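Local coordinates for protein intimin (Escherichia coli, PDB 1F00) that probably mediates bacterial adhesion to host cells by binding a receptor, with a C-type lectin-like domain carried at the end of immunoglobulin-like domains, at residues V200-N205 against A276-V281; A247-A250 against A255-Y258. All blocks are in the same frame, centred on the assembly; numbering follows the deposited sequence.

Interaction 1 of 2, residues V200-N205 against A276-V281; sequences VNTCKN and AYATCV
Cys203 and Cys280 face each other where the first helix of the C-type lectin-like domain lies against its last strand, the pairing that a conserved disulfide commonly ties in this fold. The two segments run roughly in the same direction, with axes 8.0 Å apart at closest approach and at an angle of 31°, and the cysteine CA atoms come within 5.1 Å. In this model, however, the sulfurs have gone past one another. The CB-SG bond of Cys203 and that of Cys280 are nearly antiparallel, each sulfur lying alongside the partner's CA-CB bond: SG of Cys203 is 3.5 Å from CB of Cys280, and SG of Cys280 is 3.8 Å from CB of Cys203. Different rotations about CA-CB bring this about, since Cys203 holds SG anti to its carbonyl carbon (chi1 -67°) whereas Cys280 places it anti to the amide nitrogen (chi1 178°). The backbone spacing would be consistent with a bridge, but the rotations are not those of one. Leu210 and Phe206 pack against the pair, helping to bury it. Two residues earlier in the strand and one earlier in the helix, CB of Thr202 lies 4.4 Å from the methyl CB of Ala278, with CG2 equally near, a looser apolar touch, while Thr202 OG1 turns back to Asp198 O within its own helix. Thr279, between Ala278 and Cys280, has its CB turned away from the helix, and OG1 is hydrogen-bonded to Ser241 OG. The carbonyl O of Thr279 is 3.8 Å from SG of Cys203.

Interaction 2 of 2, residues A247-A250 against A255-Y258; sequences AQDA and ASTY
Asp249 and Ser256 are joined by water rather than by direct contact, their nearest atoms, OD2 of Asp249 and OG of Ser256, standing 4.4 Å apart. Two waters bridge this distance, one for each carboxylate oxygen, which Asp249 brings there by holding CG anti to its carbonyl carbon (chi1 -67°). The first donates to OD2 of Asp249 at 2.7 Å and to OG of Ser256; the second donates to OD1 of Asp249 at 2.8 Å and to the same OG. Ser256 OG thus accepts from both waters, and its own hydrogen bond to Asn267 OD1 ties it to the neighbouring strand 263-270. The bridge spans a helix-strand junction of the C-type lectin-like domain, in which the short helix 247-252 leads almost directly into the central strand of a three-stranded antiparallel sheet. The carboxylate's main direct bond is to the residue just before its helix: OD2 accepts from Thr246 N, a bond resembling one half of a capping box, and the nearby helix N terminus would tend to favour the charged form of Asp249. Van der Waals contact is slight. The carboxylate carbon CG of Asp249 lies 4.2 Å from CA of Ala255, whose methyl group touches Trp242 and Gln245.

From the N terminus the chain passes through its immunoglobulin-like domains before entering the lectin-like domain, where both contacts lie. Helix 196-205 comes first and waits for its partner until strand 276-281, so interaction 1 closes a loop of 70 residues and joins the opening helix to the final strand. Within that loop sits interaction 2, a short local closure of four residues between helix 247-252 and strand 254-259. The two therefore nest without crossing. Their centres are 15 Å apart, and they touch where Ala276 CB lies 4.1 Å from Thr257 CG2, which packs strand 276-281 against strand 254-259, members of two different three-stranded sheets.

Interaction 1 of 2, residues V200-N205 against A276-V281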
ATOM      1  N   VAL A 200       1.361  19.044  31.720  1.00 15.66           N
ATOM      2  CA  VAL A 200       2.777  18.734  31.853  1.00 19.47           C
ATOM      3  C   VAL A 200       2.953  17.325  32.426  1.00 20.63           C
ATOM      4  O   VAL A 200       3.735  16.526  31.905  1.00 21.49           O
ATOM      5  CB  VAL A 200       3.472  19.748  32.789  1.00 20.70           C
ATOM      6  CG1 VAL A 200       4.872  19.257  33.159  1.00 22.96           C
ATOM      7  CG2 VAL A 200       3.547  21.106  32.110  1.00 20.31           C
ATOM      8  N   ASN A 201       2.224  17.022  33.494  1.00 23.25           N
ATOM      9  CA  ASN A 201       2.319  15.706  34.122  1.00 23.31           C
ATOM     10  C   ASN A 201       1.816  14.593  33.211  1.00 23.26           C
ATOM     11  O   ASN A 201       2.424  13.526  33.137  1.00 22.14           O
ATOM     12  CB  ASN A 201       1.549  15.685  35.443  1.00 26.53           C
ATOM     13  CG  ASN A 201       2.169  16.590  36.489  1.00 33.29           C
ATOM     14  OD1 ASN A 201       3.393  16.753  36.536  1.00 35.50           O
ATOM     15  ND2 ASN A 201       1.331  17.171  37.348  1.00 32.55           N
ATOM     16  N   THR A 202       0.706  14.840  32.524  1.00 19.46           N
ATOM     17  CA  THR A 202       0.137  13.858  31.613  1.00 20.46           C
ATOM     18  C   THR A 202       1.129  13.480  30.522  1.00 21.89           C
ATOM     19  O   THR A 202       1.259  12.311  30.174  1.00 21.37           O
ATOM     20  CB  THR A 202      -1.145  14.395  30.966  1.00 21.43           C
ATOM     21  OG1 THR A 202      -2.129  14.588  31.985  1.00 19.29           O
ATOM     22  CG2 THR A 202      -1.680  13.423  29.919  1.00 22.21           C
ATOM     23  N   CYS A 203       1.833  14.467  29.979  1.00 24.51           N
ATOM     24  CA  CYS A 203       2.811  14.186  28.937  1.00 24.61           C
ATOM     25  C   CYS A 203       3.986  13.397  29.516  1.00 27.67           C
ATOM     26  O   CYS A 203       4.494  12.470  28.882  1.00 27.85           O
ATOM     27  CB  CYS A 203       3.306  15.489  28.308  1.00 23.65           C
ATOM     28  SG  CYS A 203       2.033  16.361  27.364  1.00 21.01           S
ATOM     29  N   LYS A 204       4.404  13.759  30.725  1.00 30.80           N
ATOM     30  CA  LYS A 204       5.515  13.076  31.381  1.00 34.23           C
ATOM     31  C   LYS A 204       5.169  11.614  31.644  1.00 35.67           C
ATOM     32  O   LYS A 204       6.010  10.728  31.476  1.00 34.84           O
ATOM     33  CB  LYS A 204       5.861  13.770  32.699  1.00 35.60           C
ATOM     34  CG  LYS A 204       7.015  13.127  33.450  1.00 36.43           C
ATOM     35  CD  LYS A 204       7.342  13.904  34.712  1.00 39.42           C
ATOM     36  CE  LYS A 204       8.543  13.310  35.433  1.00 39.61           C
ATOM     37  NZ  LYS A 204       8.985  14.173  36.565  1.00 41.94           N
ATOM     38  N   ASN A 205       3.932  11.362  32.056  1.00 36.47           N
ATOM     39  CA  ASN A 205       3.502   9.995  32.327  1.00 39.58           C
ATOM     40  C   ASN A 205       3.402   9.182  31.042  1.00 39.31           C
ATOM     41  O   ASN A 205       3.551   7.961  31.064  1.00 38.98           O
ATOM     42  CB  ASN A 205       2.158   9.984  33.058  1.00 41.09           C
ATOM     43  CG  ASN A 205       2.258  10.560  34.456  1.00 44.15           C
ATOM     44  OD1 ASN A 205       3.169  10.220  35.213  1.00 46.06           O
ATOM     45  ND2 ASN A 205       1.317  11.430  34.810  1.00 46.19           N
ATOM     46  N   ALA A 276      -7.227  24.362  28.104  1.00 18.08           N
ATOM     47  CA  ALA A 276      -6.807  23.649  26.906  1.00 15.96           C
ATOM     48  C   ALA A 276      -6.627  22.160  27.124  1.00 15.85           C
ATOM     49  O   ALA A 276      -6.657  21.681  28.254  1.00 15.50           O
ATOM     50  CB  ALA A 276      -5.507  24.259  26.376  1.00 15.42           C
ATOM     51  N   TYR A 277      -6.452  21.435  26.021  1.00 14.54           N
ATOM     52  CA  TYR A 277      -6.244  19.997  26.065  1.00 15.74           C
ATOM     53  C   TYR A 277      -4.759  19.701  26.185  1.00 17.14           C
ATOM     54  O   TYR A 277      -3.925  20.524  25.807  1.00 14.59           O
ATOM     55  CB  TYR A 277      -6.778  19.337  24.795  1.00 15.79           C
ATOM     56  CG  TYR A 277      -8.273  19.395  24.679  1.00 18.54           C
ATOM     57  CD1 TYR A 277      -8.900  20.387  23.925  1.00 17.29           C
ATOM     58  CD2 TYR A 277      -9.074  18.476  25.360  1.00 18.75           C
ATOM     59  CE1 TYR A 277     -10.291  20.462  23.851  1.00 19.16           C
ATOM     60  CE2 TYR A 277     -10.465  18.545  25.299  1.00 20.05           C
ATOM     61  CZ  TYR A 277     -11.064  19.539  24.544  1.00 22.09           C
ATOM     62  OH  TYR A 277     -12.435  19.608  24.487  1.00 23.67           O
ATOM     63  N   ALA A 278      -4.436  18.530  26.724  1.00 16.23           N
ATOM     64  CA  ALA A 278      -3.054  18.131  26.854  1.00 15.99           C
ATOM     65  C   ALA A 278      -2.709  17.324  25.610  1.00 16.29           C
ATOM     66  O   ALA A 278      -3.258  16.240  25.385  1.00 16.08           O
ATOM     67  CB  ALA A 278      -2.852  17.285  28.108  1.00 16.27           C
ATOM     68  N   THR A 279      -1.836  17.880  24.780  1.00 14.69           N
ATOM     69  CA  THR A 279      -1.391  17.197  23.578  1.00 15.67           C
ATOM     70  C   THR A 279       0.080  16.895  23.807  1.00 16.45           C
ATOM     71  O   THR A 279       0.888  17.799  24.010  1.00 16.38           O
ATOM     72  CB  THR A 279      -1.580  18.063  22.309  1.00 17.23           C
ATOM     73  OG1 THR A 279      -2.973  18.119  21.982  1.00 16.50           O
ATOM     74  CG2 THR A 279      -0.827  17.457  21.126  1.00 18.43           C
ATOM     75  N   CYS A 280       0.411  15.610  23.801  1.00 15.16           N
ATOM     76  CA  CYS A 280       1.774  15.165  24.042  1.00 16.77           C
ATOM     77  C   CYS A 280       2.549  14.868  22.760  1.00 16.55           C
ATOM     78  O   CYS A 280       1.987  14.385  21.780  1.00 15.66           O
ATOM     79  CB  CYS A 280       1.744  13.916  24.929  1.00 21.40           C
ATOM     80  SG  CYS A 280       3.356  13.182  25.279  1.00 25.71           S
ATOM     81  N   VAL A 281       3.846  15.168  22.785  1.00 15.02           N
ATOM     82  CA  VAL A 281       4.728  14.908  21.654  1.00 15.66           C
ATOM     83  C   VAL A 281       5.681  13.800  22.107  1.00 18.85           C
ATOM     84  O   VAL A 281       6.447  13.987  23.053  1.00 16.19           O
ATOM     85  CB  VAL A 281       5.551  16.154  21.279  1.00 14.00           C
ATOM     86  CG1 VAL A 281       6.423  15.852  20.056  1.00 15.39           C
ATOM     87  CG2 VAL A 281       4.619  17.330  20.987  1.00 14.35           C
TER

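Interaction 2 of 2, residues A247-A250 against A255-Y258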
ATOM      1  N   ALA A 247       9.947  31.646  29.446  1.00 19.09           N
ATOM      2  CA  ALA A 247      10.324  32.151  30.760  1.00 20.55           C
ATOM      3  C   ALA A 247       9.323  33.229  31.182  1.00 20.31           C
ATOM      4  O   ALA A 247       8.902  33.289  32.339  1.00 20.20           O
ATOM      5  CB  ALA A 247      11.736  32.724  30.716  1.00 20.76           C
ATOM      6  N   GLN A 248       8.922  34.070  30.235  1.00 19.91           N
ATOM      7  CA  GLN A 248       7.979  35.135  30.554  1.00 21.55           C
ATOM      8  C   GLN A 248       6.577  34.626  30.889  1.00 18.92           C
ATOM      9  O   GLN A 248       5.911  35.193  31.752  1.00 17.19           O
ATOM     10  CB  GLN A 248       7.904  36.149  29.414  1.00 22.22           C
ATOM     11  CG  GLN A 248       7.067  37.367  29.770  1.00 30.24           C
ATOM     12  CD  GLN A 248       7.497  37.997  31.090  1.00 35.21           C
ATOM     13  OE1 GLN A 248       8.610  38.520  31.209  1.00 37.28           O
ATOM     14  NE2 GLN A 248       6.618  37.937  32.092  1.00 34.29           N
ATOM     15  N   ASP A 249       6.124  33.572  30.207  1.00 17.17           N
ATOM     16  CA  ASP A 249       4.802  33.011  30.484  1.00 18.87           C
ATOM     17  C   ASP A 249       4.767  32.477  31.916  1.00 17.82           C
ATOM     18  O   ASP A 249       3.800  32.681  32.652  1.00 14.91           O
ATOM     19  CB  ASP A 249       4.476  31.836  29.550  1.00 20.21           C
ATOM     20  CG  ASP A 249       4.299  32.249  28.101  1.00 21.94           C
ATOM     21  OD1 ASP A 249       3.751  33.341  27.846  1.00 17.43           O
ATOM     22  OD2 ASP A 249       4.693  31.456  27.219  1.00 20.91           O
ATOM     23  N   ALA A 250       5.829  31.772  32.288  1.00 17.74           N
ATOM     24  CA  ALA A 250       5.938  31.171  33.614  1.00 17.78           C
ATOM     25  C   ALA A 250       5.879  32.231  34.706  1.00 17.84           C
ATOM     26  O   ALA A 250       5.221  32.058  35.729  1.00 20.63           O
ATOM     27  CB  ALA A 250       7.248  30.380  33.719  1.00 15.23           C
ATOM     28  N   ALA A 255       0.125  30.801  29.468  1.00 16.30           N
ATOM     29  CA  ALA A 255       0.767  29.986  28.449  1.00 16.49           C
ATOM     30  C   ALA A 255       0.085  30.234  27.120  1.00 16.57           C
ATOM     31  O   ALA A 255      -1.003  30.822  27.065  1.00 17.07           O
ATOM     32  CB  ALA A 255       0.673  28.500  28.813  1.00 13.87           C
ATOM     33  N   SER A 256       0.736  29.796  26.050  1.00 14.43           N
ATOM     34  CA  SER A 256       0.179  29.935  24.721  1.00 14.69           C
ATOM     35  C   SER A 256      -0.418  28.597  24.323  1.00 15.31           C
ATOM     36  O   SER A 256      -0.199  27.581  24.995  1.00 13.06           O
ATOM     37  CB  SER A 256       1.263  30.347  23.723  1.00 12.99           C
ATOM     38  OG  SER A 256       1.683  31.674  23.976  1.00 16.33           O
ATOM     39  N   THR A 257      -1.188  28.609  23.242  1.00 14.80           N
ATOM     40  CA  THR A 257      -1.818  27.399  22.738  1.00 14.62           C
ATOM     41  C   THR A 257      -1.859  27.424  21.216  1.00 15.23           C
ATOM     42  O   THR A 257      -1.677  28.474  20.581  1.00 16.73           O
ATOM     43  CB  THR A 257      -3.283  27.271  23.210  1.00 15.37           C
ATOM     44  OG1 THR A 257      -4.053  28.329  22.625  1.00 15.42           O
ATOM     45  CG2 THR A 257      -3.387  27.343  24.740  1.00 11.35           C
ATOM     46  N   TYR A 258      -2.078  26.251  20.637  1.00 13.37           N
ATOM     47  CA  TYR A 258      -2.222  26.118  19.201  1.00 14.64           C
ATOM     48  C   TYR A 258      -3.357  25.114  19.072  1.00 15.97           C
ATOM     49  O   TYR A 258      -3.464  24.179  19.870  1.00 15.99           O
ATOM     50  CB  TYR A 258      -0.956  25.577  18.537  1.00 17.46           C
ATOM     51  CG  TYR A 258      -1.072  25.542  17.028  1.00 19.37           C
ATOM     52  CD1 TYR A 258      -0.828  26.684  16.256  1.00 17.82           C
ATOM     53  CD2 TYR A 258      -1.453  24.373  16.370  1.00 20.35           C
ATOM     54  CE1 TYR A 258      -0.962  26.659  14.864  1.00 18.38           C
ATOM     55  CE2 TYR A 258      -1.592  24.335  14.982  1.00 20.83           C
ATOM     56  CZ  TYR A 258      -1.344  25.478  14.235  1.00 22.20           C
ATOM     57  OH  TYR A 258      -1.477  25.426  12.864  1.00 21.56           O
TER
HETATM   58  O   HOH W   1       4.305  31.873  24.608  1.00 12.71           O
HETATM   59  O   HOH W   2       1.394  33.309  26.320  1.00 20.60           O